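Local structure of DHHA1 domain protein (Clostridium perfringens, 3KEW) at residues 96-101 / 197-202; 153-158 / 186-191; 159-164 / 182-187; 167-172 / 190-195. The protein is probably an editing protein related to alanyl-tRNA synthetase, expected to hydrolyse mischarged tRNA(Ala) at a zinc-containing site. All coordinates share one frame; numbering follows the deposited sequence.

Contacts 2 and 3 pair two strands of a small three-stranded antiparallel sheet, contact 4 lays a loop on its third strand, and contact 1 lies beside it at the zinc site. Contact 1 sets helix 88-112, with its ligand H98, against the loop that follows C195. Contact 4 holds C195 itself, and H102 completes the protein ligands; contacts 1 and 4 both touch the zinc ion and its three waters, with centres about 16 Å apart. The centres of contacts 2 and 3 are about 13 Å apart. Contacts 3 and 4, about 8 Å apart between centres, meet where V185 N lies 2.9 Å from N193 O. R201 O, 2.9 Å from V156 N, ties contact 1 to contact 2.

Contact 1. Residues 96-101 / 197-202; sequences QQHLGQ and GVHPRN. With ZN (zinc ion), chain C.
L99, H199 and H98 bury the most surface here, and the imidazole of H199 sits between the other two. Its edge is turned to the face of H98 in an edge-to-face pair with ring centroids 4.3 Å apart and planes at 52°. H199 NE2 lies over the centre of the H98 ring, while H199 CE1 comes 3.4 Å from H98 CD2. At another edge of the H199 ring, and in its plane, L99 CB stands 3.5 Å from H199 ND1. The branched leucine then covers the following residues of the loop: L99 CB meets P200 CD at 3.8 Å, and L99 CD2 reaches N202 O at 3.6 Å. A proline suits this place because its compact, puckered apolar ring packs on L99 and its nitrogen offers no N-H that would need a partner. G197 brings the backbone close, its CA 3.7 Å from H98 CE1; lacking a side chain, glycine can pass this near to the imidazole.

H98 has CG anti to the backbone N (chi1 -160°), and its NE2 binds the zinc ion at 2.3 Å. H98 ND1 is hydrogen-bonded to Q46 OE1, which also receives V198 N. A proton on ND1 and a lone pair on NE2 for the metal fit this arrangement, with Q46 as a second-shell residue fixing the ring's rotation and H199 packed over its face.

Contact 2. Residues 153-158 / 186-191; sequences NLEVKS and EIVGLD
V188 is the bump of this contact: its CG2 methyl settles into a hollow bounded by E155, just before strand 156-159, and K157 within it. V188 CG2 lies 3.9 Å from E155 CB and 3.7 Å from K157 CE, a compact branched residue between the aliphatic parts of two long charged ones; E155 OE1 also comes near. At L154 the roles are reversed: its CD1 is the bump, touching I187 CG2 at 3.9 Å and lying against V188 O. L154 and I187 cross at about a right angle. V156 and I187, a non-hydrogen-bonded pair, put their branched side chains on one face of the sheet, where both rest on L99 of helix 88-112.

On the opposite face K157 and E186 lie side by side and point the same way. K157 is bent at chi3 (-80°), which turns CE in close to the carboxylate, but NZ remains 4.1 Å from E186 OE1, beyond a salt bridge. One water spans the gap, accepting from K157 NZ and donating to E186 OE1, whose protein partner is Y159.

Backbone bonds knit the strands: K157 N donates to E186 O at 2.9 Å and E186 N to K157 O at 2.8 Å, then V188 N to E155 O, nearly straight at 165°. Beyond V188 the chain turns at G189, whose positive phi suits glycine, and I187 O receives both L190 N and D191 N. The whole is an antiparallel strand pair whose second strand runs into the tight turn of a beta-hairpin, in a three-stranded sheet.

Contact 3. Residues 159-164 / 182-187; sequences YAPSKK and IRIVEI
Y159 and I184 form an antiparallel hydrogen-bonded pair, and their backbones supply the first kind of interaction: I184 N donates to Y159 O at 2.7 Å, and Y159 N returns a bond to I184 O. One residue on, the chains stay close, and A160 CA makes a CA-H...O contact with I182 O.

Apolar contacts follow. The tyrosine takes the crowded position, with CG between the backbone N and the carbonyl carbon (chi1 55°), and its ring lies across I184. I184 CB forms a CH-pi contact over one ring face, 4.2 Å from the centroid, and I184 CG2 touches Y159 CZ at 3.6 Å. The other branch of the isoleucine, CG1, is met by P161 CG at 3.7 Å. A beta-branched residue suits this spot because its two arms serve two neighbours at once. P161 CD also rests 3.3 Å from I182 O; proline has no N-H to continue strand pairing, in keeping with the end of the strand here.

The polar interaction is a hydrogen bond from Y159 OH to E186 OE1 at 2.8 Å, reaching the anti side of that oxygen from 33° out of the carboxylate plane. R183 turns one face of its guanidinium to Y159 C and A160 N; outside the segments it meets Y8 (cation-pi) and, in a long, weak ion pair, E181.

Strand 184-187 is the middle one of its sheet, with strand 156-159 on one side and strand 191-194 on the other. Its remaining face carries V185, packed on H199, and I187, which touches L99 and H102 of helix 88-112.

Contact 4. Residues 167-172 / 190-195; sequences KKVKTR and LDLNAC. With ZN (zinc ion), chain C.
L192, on an edge strand of a three-stranded antiparallel sheet, packs its isobutyl end against the loop that carries V169 and K170. Strand 191-194 is the second arm of a beta-hairpin whose first arm is strand 184-187, and this loop lies alongside it without pairing as a strand. The leucine and V169 cross obliquely, with V169 CG1 3.8 Å from L192 CD2, while L192 CD1 rests 3.6 Å from K170 O. L192 points toward the loop, and chi1 of -169° sets CG anti to the backbone N; a leucine suits the place because its two methyls can touch a valine and a peptide carbonyl together. The same side chain also touches I184 within the sheet.

R172 and D191 meet differently. Their side chains cross at about a right angle, yet guanidinium and carboxylate are nearly coplanar, 22° apart. R172 NH1 forms a salt bridge with the syn lone pair of D191 OD1 at 3.2 Å. Arginine, long enough to span the gap from the loop, also makes a cation-pi contact with Y109. The other aspartate oxygen, OD2, is held by N193 ND2 at 2.6 Å from above the carboxylate plane, so both oxygens of this buried acid are engaged.

A water joins loop and strand by donating to T171 OG1 and to N193 OD1; the threonine hydroxyl has R173 O as its protein partner. At the far end of the strand A194 O accepts from a water on the zinc ion, and C195 SG binds that metal directly at 2.6 Å.

Contact 1. Residues 96-101 / 197-202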
# COMPACT_ATOMS: atom_id res chain seq x y z
N GLN A 96 3.43 5.08 2.55
CA GLN A 96 2.97 6.37 3.11
C GLN A 96 1.79 6.98 2.36
O GLN A 96 0.82 7.43 2.98
CB GLN A 96 4.13 7.39 3.19
CG GLN A 96 5.18 7.05 4.24
CD GLN A 96 6.34 8.01 4.24
OE1 GLN A 96 6.95 8.29 3.20
NE2 GLN A 96 6.68 8.52 5.42
N GLN A 97 1.85 6.98 1.02
CA GLN A 97 0.74 7.53 0.21
C GLN A 97 -0.56 6.78 0.37
O GLN A 97 -1.63 7.38 0.35
CB GLN A 97 1.08 7.61 -1.28
CG GLN A 97 2.40 8.28 -1.63
CD GLN A 97 2.75 9.47 -0.74
OE1 GLN A 97 1.99 10.44 -0.64
NE2 GLN A 97 3.93 9.40 -0.11
N HIS A 98 -0.46 5.46 0.53
CA HIS A 98 -1.65 4.61 0.67
C HIS A 98 -2.31 4.80 2.03
O HIS A 98 -3.52 4.99 2.10
CB HIS A 98 -1.29 3.14 0.43
CG HIS A 98 -2.46 2.28 0.08
ND1 HIS A 98 -2.32 1.09 -0.62
CD2 HIS A 98 -3.79 2.41 0.31
CE1 HIS A 98 -3.51 0.54 -0.79
NE2 HIS A 98 -4.42 1.32 -0.23
N LEU A 99 -1.52 4.72 3.10
CA LEU A 99 -2.05 4.96 4.44
C LEU A 99 -2.53 6.42 4.56
O LEU A 99 -3.54 6.69 5.20
CB LEU A 99 -1.02 4.61 5.54
CG LEU A 99 -1.38 4.95 7.01
CD1 LEU A 99 -2.65 4.24 7.46
CD2 LEU A 99 -0.26 4.65 7.99
N GLY A 100 -1.79 7.35 3.95
CA GLY A 100 -2.21 8.74 3.85
C GLY A 100 -3.63 8.92 3.33
O GLY A 100 -4.42 9.65 3.92
N GLN A 101 -3.95 8.22 2.24
CA GLN A 101 -5.32 8.17 1.72
C GLN A 101 -6.33 7.62 2.73
O GLN A 101 -7.37 8.24 2.95
CB GLN A 101 -5.40 7.37 0.42
CG GLN A 101 -6.81 7.25 -0.15
CD GLN A 101 -7.43 5.91 0.16
OE1 GLN A 101 -6.85 4.88 -0.18
NE2 GLN A 101 -8.60 5.91 0.82
N GLY A 197 -3.34 -3.52 0.24
CA GLY A 197 -2.13 -2.71 0.27
C GLY A 197 -1.12 -3.17 1.31
O GLY A 197 -1.43 -3.99 2.19
N VAL A 198 0.09 -2.65 1.18
CA VAL A 198 1.13 -2.78 2.20
C VAL A 198 1.29 -1.42 2.91
O VAL A 198 1.73 -0.44 2.31
CB VAL A 198 2.47 -3.31 1.58
CG1 VAL A 198 3.66 -3.11 2.52
CG2 VAL A 198 2.31 -4.80 1.22
N HIS A 199 0.89 -1.40 4.18
CA HIS A 199 0.82 -0.18 4.97
C HIS A 199 1.90 -0.12 6.07
O HIS A 199 2.39 -1.17 6.51
CB HIS A 199 -0.58 -0.08 5.60
CG HIS A 199 -1.66 0.21 4.61
ND1 HIS A 199 -2.17 1.47 4.41
CD2 HIS A 199 -2.29 -0.60 3.72
CE1 HIS A 199 -3.09 1.42 3.46
NE2 HIS A 199 -3.18 0.18 3.02
N PRO A 200 2.28 1.10 6.52
CA PRO A 200 3.08 1.21 7.74
C PRO A 200 2.29 0.70 8.95
O PRO A 200 1.08 0.52 8.86
CB PRO A 200 3.33 2.72 7.85
CG PRO A 200 3.14 3.26 6.46
CD PRO A 200 2.02 2.42 5.91
N ARG A 201 2.96 0.45 10.07
CA ARG A 201 2.30 -0.14 11.23
C ARG A 201 1.80 0.89 12.22
O ARG A 201 1.17 0.54 13.22
CB ARG A 201 3.20 -1.15 11.94
CG ARG A 201 3.13 -2.55 11.34
CD ARG A 201 3.73 -3.57 12.29
NE ARG A 201 4.34 -4.68 11.57
CZ ARG A 201 4.73 -5.82 12.13
NH1 ARG A 201 4.57 -6.03 13.43
NH2 ARG A 201 5.27 -6.77 11.37
N ASN A 202 2.10 2.15 11.95
CA ASN A 202 1.56 3.26 12.74
C ASN A 202 1.38 4.53 11.92
O ASN A 202 1.96 4.67 10.83
CB ASN A 202 2.40 3.50 14.00
CG ASN A 202 3.88 3.71 13.71
OD1 ASN A 202 4.28 4.62 12.97
ND2 ASN A 202 4.72 2.87 14.31
ZN ZN C . -6.58 0.75 0.41
O HOH W 1 -7.78 2.61 -0.28
O HOH W 2 -8.69 0.08 0.70
O HOH W 3 -6.87 -0.04 -1.85

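Contact 2. Residues 153-158 / 186-191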
# COMPACT_ATOMS: atom_id res chain seq x y z
N ASN A 153 -0.11 9.07 16.98
CA ASN A 153 0.51 7.77 16.69
C ASN A 153 -0.39 6.55 16.88
O ASN A 153 -0.10 5.68 17.71
CB ASN A 153 1.84 7.59 17.44
CG ASN A 153 2.73 6.54 16.82
OD1 ASN A 153 2.39 5.94 15.79
ND2 ASN A 153 3.90 6.32 17.41
N LEU A 154 -1.47 6.47 16.11
CA LEU A 154 -2.38 5.34 16.23
C LEU A 154 -1.78 4.09 15.59
O LEU A 154 -1.02 4.19 14.62
CB LEU A 154 -3.74 5.65 15.60
CG LEU A 154 -4.44 6.96 15.93
CD1 LEU A 154 -5.73 7.06 15.15
CD2 LEU A 154 -4.69 7.10 17.43
N GLU A 155 -2.09 2.94 16.17
CA GLU A 155 -1.69 1.65 15.61
C GLU A 155 -2.45 1.39 14.31
O GLU A 155 -3.66 1.63 14.23
CB GLU A 155 -1.98 0.54 16.62
CG GLU A 155 -1.38 -0.82 16.26
CD GLU A 155 -1.90 -1.96 17.12
OE1 GLU A 155 -2.80 -1.74 17.95
OE2 GLU A 155 -1.41 -3.10 16.94
N VAL A 156 -1.73 0.92 13.29
CA VAL A 156 -2.34 0.48 12.04
C VAL A 156 -2.12 -1.03 11.89
O VAL A 156 -1.01 -1.47 11.60
CB VAL A 156 -1.78 1.26 10.82
CG1 VAL A 156 -2.53 0.85 9.55
CG2 VAL A 156 -1.87 2.78 11.02
N LYS A 157 -3.17 -1.82 12.08
CA LYS A 157 -3.08 -3.28 11.95
C LYS A 157 -3.44 -3.78 10.55
O LYS A 157 -4.51 -3.46 10.03
CB LYS A 157 -3.97 -3.96 13.00
CG LYS A 157 -3.72 -3.49 14.42
CD LYS A 157 -4.33 -4.42 15.47
CE LYS A 157 -5.83 -4.19 15.65
NZ LYS A 157 -6.36 -4.89 16.86
N SER A 158 -2.54 -4.54 9.94
CA SER A 158 -2.81 -5.26 8.70
C SER A 158 -2.86 -6.77 8.96
O SER A 158 -1.88 -7.37 9.41
CB SER A 158 -1.76 -4.96 7.63
OG SER A 158 -1.77 -3.59 7.29
N GLU A 186 -6.67 -1.72 9.47
CA GLU A 186 -7.42 -1.04 10.51
C GLU A 186 -6.59 0.05 11.17
O GLU A 186 -5.58 -0.24 11.81
CB GLU A 186 -7.86 -2.06 11.57
CG GLU A 186 -8.61 -1.46 12.76
CD GLU A 186 -8.91 -2.49 13.84
OE1 GLU A 186 -8.61 -3.69 13.64
OE2 GLU A 186 -9.45 -2.10 14.90
N ILE A 187 -7.02 1.30 11.02
CA ILE A 187 -6.44 2.39 11.81
C ILE A 187 -7.16 2.39 13.16
O ILE A 187 -8.31 2.80 13.25
CB ILE A 187 -6.56 3.77 11.11
CG1 ILE A 187 -5.92 3.70 9.71
CG2 ILE A 187 -5.93 4.87 11.98
CD1 ILE A 187 -6.16 4.91 8.82
N VAL A 188 -6.48 1.87 14.19
CA VAL A 188 -7.12 1.57 15.48
C VAL A 188 -7.78 2.80 16.11
O VAL A 188 -7.11 3.79 16.43
CB VAL A 188 -6.14 0.88 16.49
CG1 VAL A 188 -6.79 0.69 17.85
CG2 VAL A 188 -5.67 -0.46 15.94
N GLY A 189 -9.10 2.73 16.23
CA GLY A 189 -9.90 3.81 16.80
C GLY A 189 -10.56 4.71 15.76
O GLY A 189 -11.47 5.48 16.09
N LEU A 190 -10.10 4.61 14.51
CA LEU A 190 -10.60 5.49 13.46
C LEU A 190 -11.34 4.76 12.33
O LEU A 190 -12.49 5.09 12.05
CB LEU A 190 -9.46 6.34 12.87
CG LEU A 190 -9.82 7.31 11.75
CD1 LEU A 190 -10.58 8.53 12.27
CD2 LEU A 190 -8.57 7.74 11.01
N ASP A 191 -10.68 3.80 11.70
CA ASP A 191 -11.16 3.23 10.44
C ASP A 191 -10.79 1.75 10.29
O ASP A 191 -9.81 1.28 10.88
CB ASP A 191 -10.59 4.04 9.26
CG ASP A 191 -11.57 4.19 8.10
OD1 ASP A 191 -12.80 4.22 8.33
OD2 ASP A 191 -11.09 4.29 6.95
O HOH W 4 -8.88 -5.73 15.34

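Contact 3. Residues 159-164 / 182-187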
# COMPACT_ATOMS: atom_id res chain seq x y z
N TYR A 159 -4.00 -7.38 8.68
CA TYR A 159 -4.21 -8.80 9.00
C TYR A 159 -5.18 -9.50 8.04
O TYR A 159 -6.01 -8.85 7.39
CB TYR A 159 -4.65 -8.99 10.46
CG TYR A 159 -5.87 -8.20 10.90
CD1 TYR A 159 -7.13 -8.80 10.95
CD2 TYR A 159 -5.77 -6.87 11.30
CE1 TYR A 159 -8.26 -8.08 11.36
CE2 TYR A 159 -6.88 -6.14 11.70
CZ TYR A 159 -8.12 -6.75 11.73
OH TYR A 159 -9.22 -6.01 12.14
N ALA A 160 -5.04 -10.81 7.92
CA ALA A 160 -5.98 -11.63 7.18
C ALA A 160 -6.77 -12.43 8.20
O ALA A 160 -6.27 -13.44 8.70
CB ALA A 160 -5.26 -12.54 6.21
N PRO A 161 -7.99 -11.96 8.54
CA PRO A 161 -8.81 -12.62 9.56
C PRO A 161 -9.14 -14.07 9.20
O PRO A 161 -9.39 -14.39 8.03
CB PRO A 161 -10.11 -11.81 9.57
CG PRO A 161 -9.78 -10.52 8.97
CD PRO A 161 -8.68 -10.78 7.99
N SER A 162 -9.11 -14.93 10.21
CA SER A 162 -9.67 -16.27 10.12
C SER A 162 -11.18 -16.15 9.93
O SER A 162 -11.80 -15.19 10.41
CB SER A 162 -9.37 -17.05 11.39
OG SER A 162 -10.02 -18.30 11.39
N LYS A 163 -11.77 -17.12 9.24
CA LYS A 163 -13.21 -17.15 8.96
C LYS A 163 -14.08 -17.08 10.23
O LYS A 163 -15.22 -16.62 10.18
CB LYS A 163 -13.57 -18.38 8.12
CG LYS A 163 -12.76 -18.52 6.84
CD LYS A 163 -12.76 -19.95 6.33
CE LYS A 163 -11.75 -20.14 5.21
NZ LYS A 163 -11.77 -21.53 4.66
N LYS A 164 -13.51 -17.54 11.35
CA LYS A 164 -14.09 -17.36 12.68
C LYS A 164 -14.16 -15.88 13.07
O LYS A 164 -15.24 -15.36 13.36
CB LYS A 164 -13.27 -18.12 13.73
CG LYS A 164 -13.88 -19.43 14.21
CD LYS A 164 -14.75 -19.22 15.45
CE LYS A 164 -15.12 -20.54 16.10
NZ LYS A 164 -15.88 -20.34 17.36
N ILE A 182 -9.63 -12.35 2.41
CA ILE A 182 -9.85 -10.95 2.71
C ILE A 182 -8.74 -10.46 3.66
O ILE A 182 -8.52 -11.05 4.73
CB ILE A 182 -11.28 -10.70 3.32
CG1 ILE A 182 -12.35 -10.77 2.23
CG2 ILE A 182 -11.38 -9.35 4.00
CD1 ILE A 182 -13.15 -12.05 2.22
N ARG A 183 -8.02 -9.42 3.25
CA ARG A 183 -7.11 -8.70 4.15
C ARG A 183 -7.81 -7.46 4.68
O ARG A 183 -8.59 -6.81 3.97
CB ARG A 183 -5.82 -8.27 3.45
CG ARG A 183 -5.20 -9.26 2.48
CD ARG A 183 -3.96 -9.89 3.04
NE ARG A 183 -3.12 -8.96 3.80
CZ ARG A 183 -2.30 -9.35 4.77
NH1 ARG A 183 -2.23 -10.64 5.09
NH2 ARG A 183 -1.57 -8.47 5.44
N ILE A 184 -7.53 -7.13 5.93
CA ILE A 184 -8.10 -5.96 6.58
C ILE A 184 -6.97 -5.00 6.99
O ILE A 184 -5.93 -5.45 7.50
CB ILE A 184 -8.95 -6.37 7.82
CG1 ILE A 184 -10.21 -7.16 7.39
CG2 ILE A 184 -9.31 -5.18 8.69
CD1 ILE A 184 -11.29 -6.35 6.63
N VAL A 185 -7.15 -3.71 6.73
CA VAL A 185 -6.28 -2.66 7.27
C VAL A 185 -7.10 -1.78 8.21
O VAL A 185 -8.09 -1.17 7.79
CB VAL A 185 -5.63 -1.81 6.17
CG1 VAL A 185 -4.84 -0.66 6.80
CG2 VAL A 185 -4.72 -2.66 5.31
N GLU A 186 -6.67 -1.72 9.47
CA GLU A 186 -7.42 -1.04 10.51
C GLU A 186 -6.59 0.05 11.17
O GLU A 186 -5.58 -0.24 11.81
CB GLU A 186 -7.86 -2.06 11.57
CG GLU A 186 -8.61 -1.46 12.76
CD GLU A 186 -8.91 -2.49 13.84
OE1 GLU A 186 -8.61 -3.69 13.64
OE2 GLU A 186 -9.45 -2.10 14.90
N ILE A 187 -7.02 1.30 11.02
CA ILE A 187 -6.44 2.39 11.81
C ILE A 187 -7.16 2.39 13.16
O ILE A 187 -8.31 2.80 13.25
CB ILE A 187 -6.56 3.77 11.11
CG1 ILE A 187 -5.92 3.70 9.71
CG2 ILE A 187 -5.93 4.87 11.98
CD1 ILE A 187 -6.16 4.91 8.82

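Contact 4. Residues 167-172 / 190-195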
# COMPACT_ATOMS: atom_id res chain seq x y z
N LYS A 167 -16.33 -13.01 11.02
CA LYS A 167 -17.74 -12.81 11.32
C LYS A 167 -17.98 -11.71 12.36
O LYS A 167 -19.06 -11.12 12.42
CB LYS A 167 -18.39 -14.13 11.75
CG LYS A 167 -18.42 -15.18 10.63
CD LYS A 167 -18.83 -16.56 11.13
CE LYS A 167 -18.78 -17.57 9.99
NZ LYS A 167 -19.24 -18.92 10.41
N LYS A 168 -16.96 -11.43 13.17
CA LYS A 168 -17.01 -10.35 14.16
C LYS A 168 -16.42 -9.03 13.63
O LYS A 168 -16.36 -8.04 14.37
CB LYS A 168 -16.32 -10.77 15.46
CG LYS A 168 -17.19 -11.59 16.42
CD LYS A 168 -18.45 -10.84 16.89
CE LYS A 168 -18.14 -9.64 17.79
NZ LYS A 168 -17.58 -10.03 19.12
N VAL A 169 -16.00 -9.03 12.37
CA VAL A 169 -15.46 -7.84 11.72
C VAL A 169 -16.60 -6.90 11.32
O VAL A 169 -17.48 -7.27 10.54
CB VAL A 169 -14.58 -8.20 10.48
CG1 VAL A 169 -14.26 -6.97 9.64
CG2 VAL A 169 -13.29 -8.85 10.94
N LYS A 170 -16.59 -5.69 11.88
CA LYS A 170 -17.59 -4.68 11.55
C LYS A 170 -17.02 -3.68 10.55
O LYS A 170 -16.01 -3.03 10.82
CB LYS A 170 -18.10 -3.97 12.82
CG LYS A 170 -18.67 -4.89 13.90
CD LYS A 170 -19.88 -5.67 13.40
CE LYS A 170 -20.26 -6.79 14.36
NZ LYS A 170 -21.44 -7.56 13.86
N THR A 171 -17.67 -3.60 9.40
CA THR A 171 -17.25 -2.70 8.33
C THR A 171 -18.45 -1.92 7.79
O THR A 171 -19.59 -2.37 7.91
CB THR A 171 -16.48 -3.46 7.22
OG1 THR A 171 -16.30 -2.61 6.08
CG2 THR A 171 -17.22 -4.72 6.79
N ARG A 172 -18.20 -0.73 7.24
CA ARG A 172 -19.27 0.13 6.70
C ARG A 172 -19.58 -0.14 5.22
O ARG A 172 -20.65 0.22 4.73
CB ARG A 172 -18.92 1.60 6.87
CG ARG A 172 -18.93 2.09 8.30
CD ARG A 172 -18.75 3.59 8.33
NE ARG A 172 -17.36 4.01 8.11
CZ ARG A 172 -16.89 4.57 6.99
NH1 ARG A 172 -15.61 4.92 6.90
NH2 ARG A 172 -17.70 4.79 5.96
N LEU A 190 -10.10 4.61 14.51
CA LEU A 190 -10.60 5.49 13.46
C LEU A 190 -11.34 4.76 12.33
O LEU A 190 -12.49 5.09 12.05
CB LEU A 190 -9.46 6.34 12.87
CG LEU A 190 -9.82 7.31 11.75
CD1 LEU A 190 -10.58 8.53 12.27
CD2 LEU A 190 -8.57 7.74 11.01
N ASP A 191 -10.68 3.80 11.70
CA ASP A 191 -11.16 3.23 10.44
C ASP A 191 -10.79 1.75 10.29
O ASP A 191 -9.81 1.28 10.88
CB ASP A 191 -10.59 4.04 9.26
CG ASP A 191 -11.57 4.19 8.10
OD1 ASP A 191 -12.80 4.22 8.33
OD2 ASP A 191 -11.09 4.29 6.95
N LEU A 192 -11.57 1.02 9.50
CA LEU A 192 -11.37 -0.41 9.26
C LEU A 192 -11.92 -0.72 7.87
O LEU A 192 -13.13 -0.69 7.66
CB LEU A 192 -12.13 -1.22 10.31
CG LEU A 192 -11.94 -2.73 10.52
CD1 LEU A 192 -12.55 -3.11 11.85
CD2 LEU A 192 -12.59 -3.56 9.43
N ASN A 193 -11.01 -0.97 6.97
CA ASN A 193 -11.39 -1.27 5.53
C ASN A 193 -10.63 -2.55 4.97
O ASN A 193 -9.50 -2.79 5.27
CB ASN A 193 -11.06 -0.08 4.62
CG ASN A 193 -11.66 1.23 5.11
OD1 ASN A 193 -12.80 1.57 4.79
ND2 ASN A 193 -10.88 1.98 5.87
N ALA A 194 -11.30 -3.17 4.02
CA ALA A 194 -10.66 -4.26 3.31
C ALA A 194 -9.67 -3.62 2.34
O ALA A 194 -10.03 -2.71 1.59
CB ALA A 194 -11.69 -5.10 2.57
N CYS A 195 -8.42 -4.07 2.42
CA CYS A 195 -7.35 -3.52 1.60
C CYS A 195 -6.24 -4.55 1.39
O CYS A 195 -5.82 -5.20 2.35
CB CYS A 195 -6.76 -2.25 2.24
SG CYS A 195 -5.54 -1.46 1.20
ZN ZN C . -6.58 0.75 0.41
O HOH W 5 -15.10 0.00 4.91
O HOH W 2 -8.69 0.08 0.70
O HOH W 1 -7.78 2.61 -0.28
O HOH W 3 -6.87 -0.04 -1.85